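Local coordinates for protein precorrin-6Y C5,15-methyltransferase (Decarboxylating) (Geobacter metallireducens, PDB 3E05) that probably methylates and decarboxylates precorrin-6Y with S-adenosyl-L-methionine in adenosylcobalamin biosynthesis, the deposited chain being the C-terminal domain of the longer protein, at residues Leu38-Val43 with Met62-Ile67; Pro107-Val112 with Arg130-Glu135; Ile124-Asp129 with Glu156-Met161. All coordinates share one frame; numbering follows the deposited sequence. Where two conformers were deposited one is given.

Interaction 1 of 3, residues Leu38-Val43 with Met62-Ile67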
loop_
_atom_site.group_PDB
_atom_site.type_symbol
_atom_site.label_atom_id
_atom_site.label_comp_id
_atom_site.label_asym_id
_atom_site.label_seq_id
_atom_site.Cartn_x
_atom_site.Cartn_y
_atom_site.Cartn_z
ATOM N N LEU D 38 -22.882 -4.052 -11.627
ATOM C CA LEU D 38 -23.969 -5.016 -11.713
ATOM C C LEU D 38 -25.337 -4.369 -11.515
ATOM O O LEU D 38 -25.494 -3.426 -10.748
ATOM C CB LEU D 38 -23.767 -6.138 -10.685
ATOM C CG LEU D 38 -22.486 -6.987 -10.803
ATOM C CD1 LEU D 38 -22.520 -8.121 -9.768
ATOM C CD2 LEU D 38 -22.267 -7.546 -12.193
ATOM N N GLN D 39 -26.323 -4.878 -12.235
ATOM C CA GLN D 39 -27.716 -4.559 -11.968
ATOM C C GLN D 39 -28.481 -5.853 -12.187
ATOM O O GLN D 39 -27.966 -6.757 -12.833
ATOM C CB GLN D 39 -28.223 -3.422 -12.864
ATOM C CG GLN D 39 -27.805 -3.496 -14.313
ATOM C CD GLN D 39 -28.114 -2.214 -15.080
ATOM O OE1 GLN D 39 -27.359 -1.239 -15.029
ATOM N NE2 GLN D 39 -29.224 -2.219 -15.804
ATOM N N ASP D 40 -29.695 -5.955 -11.655
ATOM C CA ASP D 40 -30.460 -7.194 -11.761
ATOM C C ASP D 40 -30.788 -7.553 -13.228
ATOM O O ASP D 40 -30.718 -6.695 -14.103
ATOM C CB ASP D 40 -31.719 -7.125 -10.889
ATOM C CG ASP D 40 -32.154 -8.491 -10.389
ATOM O OD1 ASP D 40 -31.505 -9.496 -10.745
ATOM O OD2 ASP D 40 -33.145 -8.564 -9.635
ATOM N N ASP D 41 -31.056 -8.837 -13.478
ATOM C CA ASP D 41 -31.471 -9.378 -14.793
ATOM C C ASP D 41 -30.369 -9.521 -15.844
ATOM O O ASP D 41 -30.664 -9.908 -16.978
ATOM C CB ASP D 41 -32.659 -8.605 -15.405
ATOM C CG ASP D 41 -33.873 -8.568 -14.497
ATOM O OD1 ASP D 41 -34.347 -9.642 -14.069
ATOM O OD2 ASP D 41 -34.369 -7.456 -14.231
ATOM N N LEU D 42 -29.114 -9.226 -15.494
ATOM C CA LEU D 42 -28.019 -9.337 -16.475
ATOM C C LEU D 42 -27.475 -10.751 -16.570
ATOM O O LEU D 42 -27.654 -11.558 -15.670
ATOM C CB LEU D 42 -26.865 -8.379 -16.148
ATOM C CG LEU D 42 -27.114 -6.863 -16.158
ATOM C CD1 LEU D 42 -25.794 -6.133 -16.005
ATOM C CD2 LEU D 42 -27.814 -6.396 -17.423
ATOM N N VAL D 43 -26.786 -11.040 -17.665
ATOM C CA VAL D 43 -26.069 -12.290 -17.800
ATOM C C VAL D 43 -24.573 -12.029 -17.583
ATOM O O VAL D 43 -23.999 -11.150 -18.225
ATOM C CB VAL D 43 -26.318 -12.967 -19.177
ATOM C CG1 VAL D 43 -25.372 -14.170 -19.397
ATOM C CG2 VAL D 43 -27.782 -13.412 -19.292
ATOM N N MET D 62 -27.653 -9.849 -8.069
ATOM C CA MET D 62 -28.539 -10.018 -9.212
ATOM C C MET D 62 -29.410 -11.261 -9.018
ATOM O O MET D 62 -29.172 -12.274 -9.677
ATOM C CB MET D 62 -27.744 -10.163 -10.518
ATOM C CG MET D 62 -26.811 -9.020 -10.849
ATOM S SD MET D 62 -26.027 -9.187 -12.466
ATOM C CE MET D 62 -25.109 -10.706 -12.287
ATOM N N PRO D 63 -30.432 -11.192 -8.133
ATOM C CA PRO D 63 -31.240 -12.390 -7.833
ATOM C C PRO D 63 -31.957 -12.960 -9.056
ATOM O O PRO D 63 -32.158 -14.181 -9.154
ATOM C CB PRO D 63 -32.278 -11.884 -6.819
ATOM C CG PRO D 63 -31.749 -10.590 -6.311
ATOM C CD PRO D 63 -30.910 -10.010 -7.391
ATOM N N ASN D 64 -32.321 -12.083 -9.982
ATOM C CA ASN D 64 -32.985 -12.496 -11.210
ATOM C C ASN D 64 -32.072 -12.507 -12.433
ATOM O O ASN D 64 -32.530 -12.771 -13.549
ATOM C CB ASN D 64 -34.230 -11.635 -11.449
ATOM C CG ASN D 64 -35.228 -11.738 -10.317
ATOM O OD1 ASN D 64 -35.862 -12.780 -10.120
ATOM N ND2 ASN D 64 -35.371 -10.661 -9.557
ATOM N N GLY D 65 -30.782 -12.238 -12.220
ATOM C CA GLY D 65 -29.780 -12.403 -13.269
ATOM C C GLY D 65 -29.390 -13.859 -13.475
ATOM O O GLY D 65 -29.808 -14.730 -12.705
ATOM N N ARG D 66 -28.588 -14.123 -14.508
ATOM C CA ARG D 66 -28.035 -15.461 -14.750
ATOM C C ARG D 66 -26.513 -15.432 -14.808
ATOM O O ARG D 66 -25.927 -14.711 -15.614
ATOM C CB ARG D 66 -28.582 -16.074 -16.047
ATOM C CG ARG D 66 -30.100 -16.354 -16.019
ATOM C CD ARG D 66 -30.570 -17.013 -17.302
ATOM N NE ARG D 66 -30.551 -16.088 -18.429
ATOM C CZ ARG D 66 -30.588 -16.457 -19.708
ATOM N NH1 ARG D 66 -30.631 -17.744 -20.032
ATOM N NH2 ARG D 66 -30.568 -15.533 -20.663
ATOM N N ILE D 67 -25.888 -16.241 -13.963
ATOM C CA ILE D 67 -24.426 -16.293 -13.861
ATOM C C ILE D 67 -23.903 -17.662 -14.281
ATOM O O ILE D 67 -24.426 -18.693 -13.862
ATOM C CB ILE D 67 -23.952 -15.911 -12.427
ATOM C CG1 ILE D 67 -24.334 -14.462 -12.106
ATOM C CG2 ILE D 67 -22.457 -16.080 -12.262
ATOM C CD1 ILE D 67 -25.498 -14.326 -11.208
#
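Asp40 reaches across to Asn64 with both carboxylate oxygens. OD1 of Asp40 takes the backbone N-H of Asn64 at 2.8 Å on its syn lone pair, while OD2 of Asp40 receives ND2 of the same asparagine at 3.1 Å, 29° out of the carboxylate plane. The CG of Asp40 stands anti to its backbone N (chi1 -151°), which sets that carbon 3.6 Å from Asn64 N. A second donor, the N-H of Asp41, comes to OD1 from above the carboxylate plane, so two backbone N-H groups grip one oxygen. Asp41 lies alongside Asn64, pointing the same way, with OD1 of Asp41 3.3 Å from CB of Asn64.

The contact joins two beta turns, type II from Gln39 to Leu42 and type I from Met62 to Gly65, just ahead of neighbouring parallel strands in the Rossmann-like sheet of a class I methyltransferase. The pairing starts where Arg66 N donates to Leu42 O at 3.0 Å, and Val43 and Arg66 form a parallel bridge. There the CA of Val43 makes a C-H...O contact with Arg66 O, and CG2 of Val43 meets the guanidinium of Arg66 obliquely.

Apolar packing centres on Met62. Its SD lies 3.9 Å from CB of Leu42 and 4.1 Å from CD2 of Leu38, the Leu38 and Met62 side chains crossing at about a right angle. Nearer still, at 3.1 Å from SD of Met62, is Gln39 O, a carbonyl buried here with no polar partner in the model. Leu38 also packs on Ala58 and Leu61 of helix 53-61.

Interaction 2 of 3, residues Pro107-Val112 with Arg130-Glu135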
loop_
_atom_site.group_PDB
_atom_site.type_symbol
_atom_site.label_atom_id
_atom_site.label_comp_id
_atom_site.label_asym_id
_atom_site.label_seq_id
_atom_site.Cartn_x
_atom_site.Cartn_y
_atom_site.Cartn_z
ATOM N N PRO D 107 -25.466 -17.949 -23.181
ATOM C CA PRO D 107 -26.005 -16.716 -23.751
ATOM C C PRO D 107 -24.965 -15.606 -23.736
ATOM O O PRO D 107 -24.030 -15.649 -22.917
ATOM C CB PRO D 107 -27.169 -16.357 -22.823
ATOM C CG PRO D 107 -27.016 -17.159 -21.633
ATOM C CD PRO D 107 -26.115 -18.309 -21.907
ATOM N N ASP D 108 -25.123 -14.645 -24.647
ATOM C CA ASP D 108 -24.267 -13.462 -24.708
ATOM C C ASP D 108 -24.218 -12.727 -23.370
ATOM O O ASP D 108 -25.245 -12.572 -22.699
ATOM C CB ASP D 108 -24.712 -12.522 -25.823
ATOM C CG ASP D 108 -24.586 -13.153 -27.197
ATOM O OD1 ASP D 108 -24.309 -14.366 -27.280
ATOM O OD2 ASP D 108 -24.766 -12.432 -28.198
ATOM N N PRO D 109 -23.006 -12.327 -22.956
ATOM C CA PRO D 109 -22.838 -11.733 -21.634
ATOM C C PRO D 109 -22.934 -10.205 -21.629
ATOM O O PRO D 109 -22.527 -9.538 -22.585
ATOM C CB PRO D 109 -21.437 -12.184 -21.249
ATOM C CG PRO D 109 -20.678 -12.217 -22.580
ATOM C CD PRO D 109 -21.718 -12.434 -23.677
ATOM N N ASP D 110 -23.508 -9.674 -20.556
ATOM C CA ASP D 110 -23.451 -8.262 -20.261
ATOM C C ASP D 110 -22.166 -7.966 -19.478
ATOM O O ASP D 110 -21.643 -6.866 -19.545
ATOM C CB ASP D 110 -24.638 -7.860 -19.394
ATOM C CG ASP D 110 -25.966 -7.985 -20.132
ATOM O OD1 ASP D 110 -26.190 -7.182 -21.045
ATOM O OD2 ASP D 110 -26.773 -8.870 -19.780
ATOM N N ARG D 111 -21.708 -8.953 -18.713
ATOM C CA ARG D 111 -20.648 -8.760 -17.716
ATOM C C ARG D 111 -19.752 -9.993 -17.765
ATOM O O ARG D 111 -20.245 -11.120 -17.765
ATOM C CB ARG D 111 -21.254 -8.590 -16.314
ATOM C CG ARG D 111 -22.146 -7.377 -16.116
ATOM C CD ARG D 111 -21.401 -6.085 -16.401
ATOM N NE ARG D 111 -22.182 -4.896 -16.080
ATOM C CZ ARG D 111 -22.935 -4.225 -16.952
ATOM N NH1 ARG D 111 -23.035 -4.624 -18.219
ATOM N NH2 ARG D 111 -23.609 -3.155 -16.548
ATOM N N VAL D 112 -18.437 -9.795 -17.875
ATOM C CA VAL D 112 -17.537 -10.922 -17.796
ATOM C C VAL D 112 -16.447 -10.618 -16.787
ATOM O O VAL D 112 -15.813 -9.562 -16.866
ATOM C CB VAL D 112 -16.902 -11.275 -19.157
ATOM C CG1 VAL D 112 -15.892 -12.386 -18.983
ATOM C CG2 VAL D 112 -17.968 -11.722 -20.155
ATOM N N ARG D 130 -16.029 -10.612 -28.971
ATOM C CA ARG D 130 -16.983 -10.929 -30.040
ATOM C C ARG D 130 -18.413 -11.051 -29.527
ATOM O O ARG D 130 -19.364 -10.635 -30.197
ATOM C CB ARG D 130 -16.556 -12.199 -30.784
ATOM C CG ARG D 130 -15.469 -11.925 -31.803
ATOM C CD ARG D 130 -14.498 -13.079 -31.956
ATOM N NE ARG D 130 -14.846 -13.968 -33.081
ATOM C CZ ARG D 130 -13.948 -14.521 -33.913
ATOM N NH1 ARG D 130 -14.368 -15.319 -34.903
ATOM N NH2 ARG D 130 -12.637 -14.270 -33.772
ATOM N N ARG D 131 -18.546 -11.590 -28.323
ATOM C CA ARG D 131 -19.846 -11.879 -27.734
ATOM C C ARG D 131 -20.430 -10.756 -26.869
ATOM O O ARG D 131 -21.642 -10.742 -26.631
ATOM C CB ARG D 131 -19.761 -13.158 -26.896
ATOM C CG ARG D 131 -19.262 -14.404 -27.650
ATOM C CD ARG D 131 -20.335 -15.082 -28.512
ATOM N NE ARG D 131 -21.598 -15.270 -27.797
ATOM C CZ ARG D 131 -21.867 -16.267 -26.962
ATOM N NH1 ARG D 131 -20.971 -17.211 -26.715
ATOM N NH2 ARG D 131 -23.053 -16.318 -26.372
ATOM N N LEU D 132 -19.581 -9.843 -26.379
ATOM C CA LEU D 132 -19.997 -8.903 -25.327
ATOM C C LEU D 132 -21.085 -7.944 -25.789
ATOM O O LEU D 132 -20.928 -7.275 -26.818
ATOM C CB LEU D 132 -18.798 -8.118 -24.768
ATOM C CG LEU D 132 -19.048 -7.348 -23.459
ATOM C CD1 LEU D 132 -19.125 -8.295 -22.275
ATOM C CD2 LEU D 132 -17.978 -6.264 -23.241
ATOM N N LYS D 133 -22.173 -7.893 -25.017
ATOM C CA LYS D 133 -23.321 -7.042 -25.336
ATOM C C LYS D 133 -23.012 -5.552 -25.225
ATOM O O LYS D 133 -21.997 -5.156 -24.646
ATOM C CB LYS D 133 -24.518 -7.414 -24.459
ATOM C CG LYS D 133 -25.067 -8.812 -24.748
ATOM C CD LYS D 133 -26.015 -9.284 -23.662
ATOM C CE LYS D 133 -27.405 -8.664 -23.791
ATOM N NZ LYS D 133 -28.276 -9.032 -22.641
ATOM N N SER D 134 -23.893 -4.739 -25.812
ATOM C CA SER D 134 -23.802 -3.292 -25.754
ATOM C C SER D 134 -23.831 -2.849 -24.293
ATOM O O SER D 134 -24.552 -3.432 -23.480
ATOM C CB SER D 134 -24.961 -2.659 -26.525
ATOM O OG SER D 134 -24.807 -1.255 -26.582
ATOM N N GLU D 135 -23.011 -1.847 -23.974
ATOM C CA GLU D 135 -22.806 -1.365 -22.596
ATOM C C GLU D 135 -22.236 -2.442 -21.658
ATOM O O GLU D 135 -22.404 -2.371 -20.434
ATOM C CB GLU D 135 -24.091 -0.768 -22.008
ATOM C CG GLU D 135 -24.653 0.419 -22.765
ATOM C CD GLU D 135 -25.964 0.888 -22.174
ATOM O OE1 GLU D 135 -26.978 0.171 -22.318
ATOM O OE2 GLU D 135 -25.983 1.974 -21.555
HETATM O O HOH W 1 -23.490 -10.027 -28.573
HETATM O O HOH W 2 -24.958 -4.678 -20.755
#
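Arg131 lays CB against CD of Pro109 at 3.8 Å, then bends at chi2 and chi3 to bring its guanidinium to Asp108. OD1 of Asp108 sits at the guanidinium edge, 2.9 Å from NE of Arg131, which meets it from above the carboxylate plane; NH2 completes the salt bridge, and the two planes are 63° apart. NH1 of Arg131 also bonds to Leu103 O and NH2 to Leu106 O. A water donates to Asp108 OD2 and Arg131 O.

Beyond the end of helix 121-131, within the beta-alpha-beta unit of strands 111-114 and 137-142, Lys133 N donates to Pro109 O at 3.0 Å, nearly straight at 172°. CD1 of Leu132 lies 3.6 Å from the same Pro109 O and 4.2 Å from CG2 of Val112. The Lys133 chain, bent at chi3, crosses Asp110 obliquely, CE lying 3.3 Å from Asp110 OD1; in the conformer described, NZ makes weak bonds of 3.2 Å to both Asp110 oxygens.

Asp110 OD2 also accepts from Val43 N, and a second water joins Asp110 OD1 to Ser134 O. With a backbone N-H and a water besides the lysine, the Asp110 carboxylate is likely to stay ionised even where its salt bridge is weak.

Interaction 3 of 3, residues Ile124-Asp129 with Glu156-Met161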
loop_
_atom_site.group_PDB
_atom_site.type_symbol
_atom_site.label_atom_id
_atom_site.label_comp_id
_atom_site.label_asym_id
_atom_site.label_seq_id
_atom_site.Cartn_x
_atom_site.Cartn_y
_atom_site.Cartn_z
ATOM N N ILE D 124 -9.234 -15.919 -24.828
ATOM C CA ILE D 124 -10.414 -15.612 -24.015
ATOM C C ILE D 124 -10.930 -14.196 -24.272
ATOM O O ILE D 124 -12.138 -14.009 -24.439
ATOM C CB ILE D 124 -10.171 -15.857 -22.503
ATOM C CG1 ILE D 124 -10.153 -17.353 -22.208
ATOM C CG2 ILE D 124 -11.255 -15.168 -21.636
ATOM C CD1 ILE D 124 -9.547 -17.715 -20.851
ATOM N N ILE D 125 -10.026 -13.211 -24.308
ATOM C CA ILE D 125 -10.413 -11.820 -24.540
ATOM C C ILE D 125 -11.046 -11.659 -25.928
ATOM O O ILE D 125 -12.092 -11.021 -26.063
ATOM C CB ILE D 125 -9.251 -10.812 -24.247
ATOM C CG1 ILE D 125 -9.081 -10.665 -22.722
ATOM C CG2 ILE D 125 -9.536 -9.429 -24.838
ATOM C CD1 ILE D 125 -7.848 -9.878 -22.281
ATOM N N ASP D 126 -10.437 -12.282 -26.938
ATOM C CA ASP D 126 -10.982 -12.283 -28.300
ATOM C C ASP D 126 -12.392 -12.854 -28.355
ATOM O O ASP D 126 -13.287 -12.232 -28.929
ATOM C CB ASP D 126 -10.073 -13.066 -29.249
ATOM C CG ASP D 126 -8.844 -12.287 -29.650
ATOM O OD1 ASP D 126 -8.255 -12.616 -30.694
ATOM O OD2 ASP D 126 -8.459 -11.349 -28.919
ATOM N N ALA D 127 -12.575 -14.021 -27.732
ATOM C CA ALA D 127 -13.866 -14.702 -27.691
ATOM C C ALA D 127 -14.928 -13.895 -26.938
ATOM O O ALA D 127 -16.055 -13.765 -27.415
ATOM C CB ALA D 127 -13.714 -16.088 -27.106
ATOM N N VAL D 128 -14.552 -13.336 -25.783
ATOM C CA VAL D 128 -15.425 -12.450 -24.997
ATOM C C VAL D 128 -15.822 -11.176 -25.747
ATOM O O VAL D 128 -16.990 -10.774 -25.707
ATOM C CB VAL D 128 -14.771 -12.053 -23.625
ATOM C CG1 VAL D 128 -15.522 -10.905 -22.983
ATOM C CG2 VAL D 128 -14.750 -13.232 -22.691
ATOM N N ASP D 129 -14.848 -10.549 -26.405
ATOM C CA ASP D 129 -15.047 -9.305 -27.161
ATOM C C ASP D 129 -16.087 -9.476 -28.279
ATOM O O ASP D 129 -16.938 -8.605 -28.481
ATOM C CB ASP D 129 -13.707 -8.821 -27.732
ATOM C CG ASP D 129 -13.855 -7.686 -28.741
ATOM O OD1 ASP D 129 -14.246 -6.563 -28.345
ATOM O OD2 ASP D 129 -13.544 -7.915 -29.933
ATOM N N GLU D 156 -6.954 -3.036 -24.975
ATOM C CA GLU D 156 -6.749 -1.786 -25.710
ATOM C C GLU D 156 -6.695 -1.973 -27.229
ATOM O O GLU D 156 -7.085 -1.070 -27.977
ATOM C CB GLU D 156 -5.529 -1.042 -25.190
ATOM C CG GLU D 156 -5.806 -0.364 -23.848
ATOM C CD GLU D 156 -4.698 0.554 -23.408
ATOM O OE1 GLU D 156 -3.551 0.377 -23.881
ATOM O OE2 GLU D 156 -4.979 1.451 -22.583
ATOM N N ASP D 157 -6.230 -3.145 -27.663
ATOM C CA ASP D 157 -6.249 -3.543 -29.074
ATOM C C ASP D 157 -7.662 -3.632 -29.635
ATOM O O ASP D 157 -7.876 -3.369 -30.826
ATOM C CB ASP D 157 -5.573 -4.904 -29.271
ATOM C CG ASP D 157 -4.064 -4.822 -29.259
ATOM O OD1 ASP D 157 -3.522 -3.693 -29.228
ATOM O OD2 ASP D 157 -3.423 -5.898 -29.272
ATOM N N HIS D 158 -8.614 -4.012 -28.780
ATOM C CA HIS D 158 -10.012 -4.160 -29.179
ATOM C C HIS D 158 -10.820 -2.881 -28.948
ATOM O O HIS D 158 -12.040 -2.894 -29.040
ATOM C CB HIS D 158 -10.666 -5.342 -28.451
ATOM C CG HIS D 158 -10.120 -6.679 -28.842
ATOM N ND1 HIS D 158 -10.132 -7.140 -30.142
ATOM C CD2 HIS D 158 -9.574 -7.669 -28.097
ATOM C CE1 HIS D 158 -9.595 -8.347 -30.183
ATOM N NE2 HIS D 158 -9.249 -8.692 -28.955
ATOM N N GLY D 159 -10.132 -1.786 -28.642
ATOM C CA GLY D 159 -10.775 -0.478 -28.498
ATOM C C GLY D 159 -11.506 -0.208 -27.194
ATOM O O GLY D 159 -12.360 0.679 -27.130
ATOM N N TYR D 160 -11.175 -0.961 -26.146
ATOM C CA TYR D 160 -11.774 -0.736 -24.827
ATOM C C TYR D 160 -11.064 0.395 -24.095
ATOM O O TYR D 160 -9.840 0.555 -24.205
ATOM C CB TYR D 160 -11.708 -2.001 -23.954
ATOM C CG TYR D 160 -12.630 -3.108 -24.405
ATOM C CD1 TYR D 160 -13.976 -3.128 -24.024
ATOM C CD2 TYR D 160 -12.157 -4.146 -25.211
ATOM C CE1 TYR D 160 -14.830 -4.141 -24.449
ATOM C CE2 TYR D 160 -13.006 -5.160 -25.639
ATOM C CZ TYR D 160 -14.331 -5.149 -25.258
ATOM O OH TYR D 160 -15.162 -6.158 -25.687
ATOM N N MET D 161 -11.845 1.181 -23.360
ATOM C CA MET D 161 -11.304 2.023 -22.306
ATOM C C MET D 161 -10.904 1.076 -21.183
ATOM O O MET D 161 -11.682 0.183 -20.834
ATOM C CB MET D 161 -12.371 2.968 -21.787
ATOM C CG MET D 161 -12.267 4.365 -22.312
ATOM S SD MET D 161 -12.273 5.524 -20.943
ATOM C CE MET D 161 -10.571 5.348 -20.398
#
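His158 and Asp129 are brought together by different first torsions: CG of His158 stands anti to its carbonyl carbon (chi1 -67°), whereas CG of Asp129 stands anti to its backbone N (chi1 169°). The result is a stack of unlike flat groups. The Asp129 carboxylate lies over one face of the imidazole, displaced toward the rim, with the two planes 20° apart and OD2 of Asp129 3.5 Å from ND1 of His158.

The ring edge is held differently. NE2 of His158 donates to OD2 of Asp126 at 2.8 Å; the acceptor lies almost in the ring plane, and the donor approaches from above the carboxylate plane, the two planes standing steeply to each other. Beside that bond, CG2 of Ile125 touches the imidazole edge at CD2 of His158, 3.7 Å away. In the conformer described, an edge bond and a covered face favour this turn of the ring, and the two nearby carboxylates would probably favour a positive charge on it. An alanine at Asp126 would probably leave NE2 of His158 without this acceptor and the imidazole freer to turn.

The other oxygen of Asp129, OD1, lies 2.8 Å from OH of Tyr160, at best a weak hydrogen bond. A single aspartate therefore meets both aromatic side chains, while the Tyr160 ring makes a cation-pi contact with Lys194.

In the fold, a Schellman motif with Gly159 as its C-prime residue ends helix 145-157 and turns the chain toward strand 161-173. His158 and Tyr160, placed around this turn, meet helix 121-131, where Ile125 also packs on Phe154 and Leu155 of helix 145-157, and Tyr160 reaches Ala192 of strand 180-193.

From the N terminus, interaction 1 comes first: it closes the loop through helix 53-61, joining the approaches to strands 43-47 and 66-71. It is complete before interaction 2 opens, so the two stand in series, yet they touch in space, Val43 O lying 2.8 Å from Asp110 N in a probable hydrogen bond; both contacts reach the same sheet. Interaction 2 closes the loop through strand 111-114 and helix 121-131. Interaction 3 starts inside that loop and ends beyond it, at residues 156-161, so the two cross. They share helix 121-131 and meet where Leu132 packs on Tyr160. Together the contacts link the parallel strands to helix 121-131, and that helix to the end of helix 145-157.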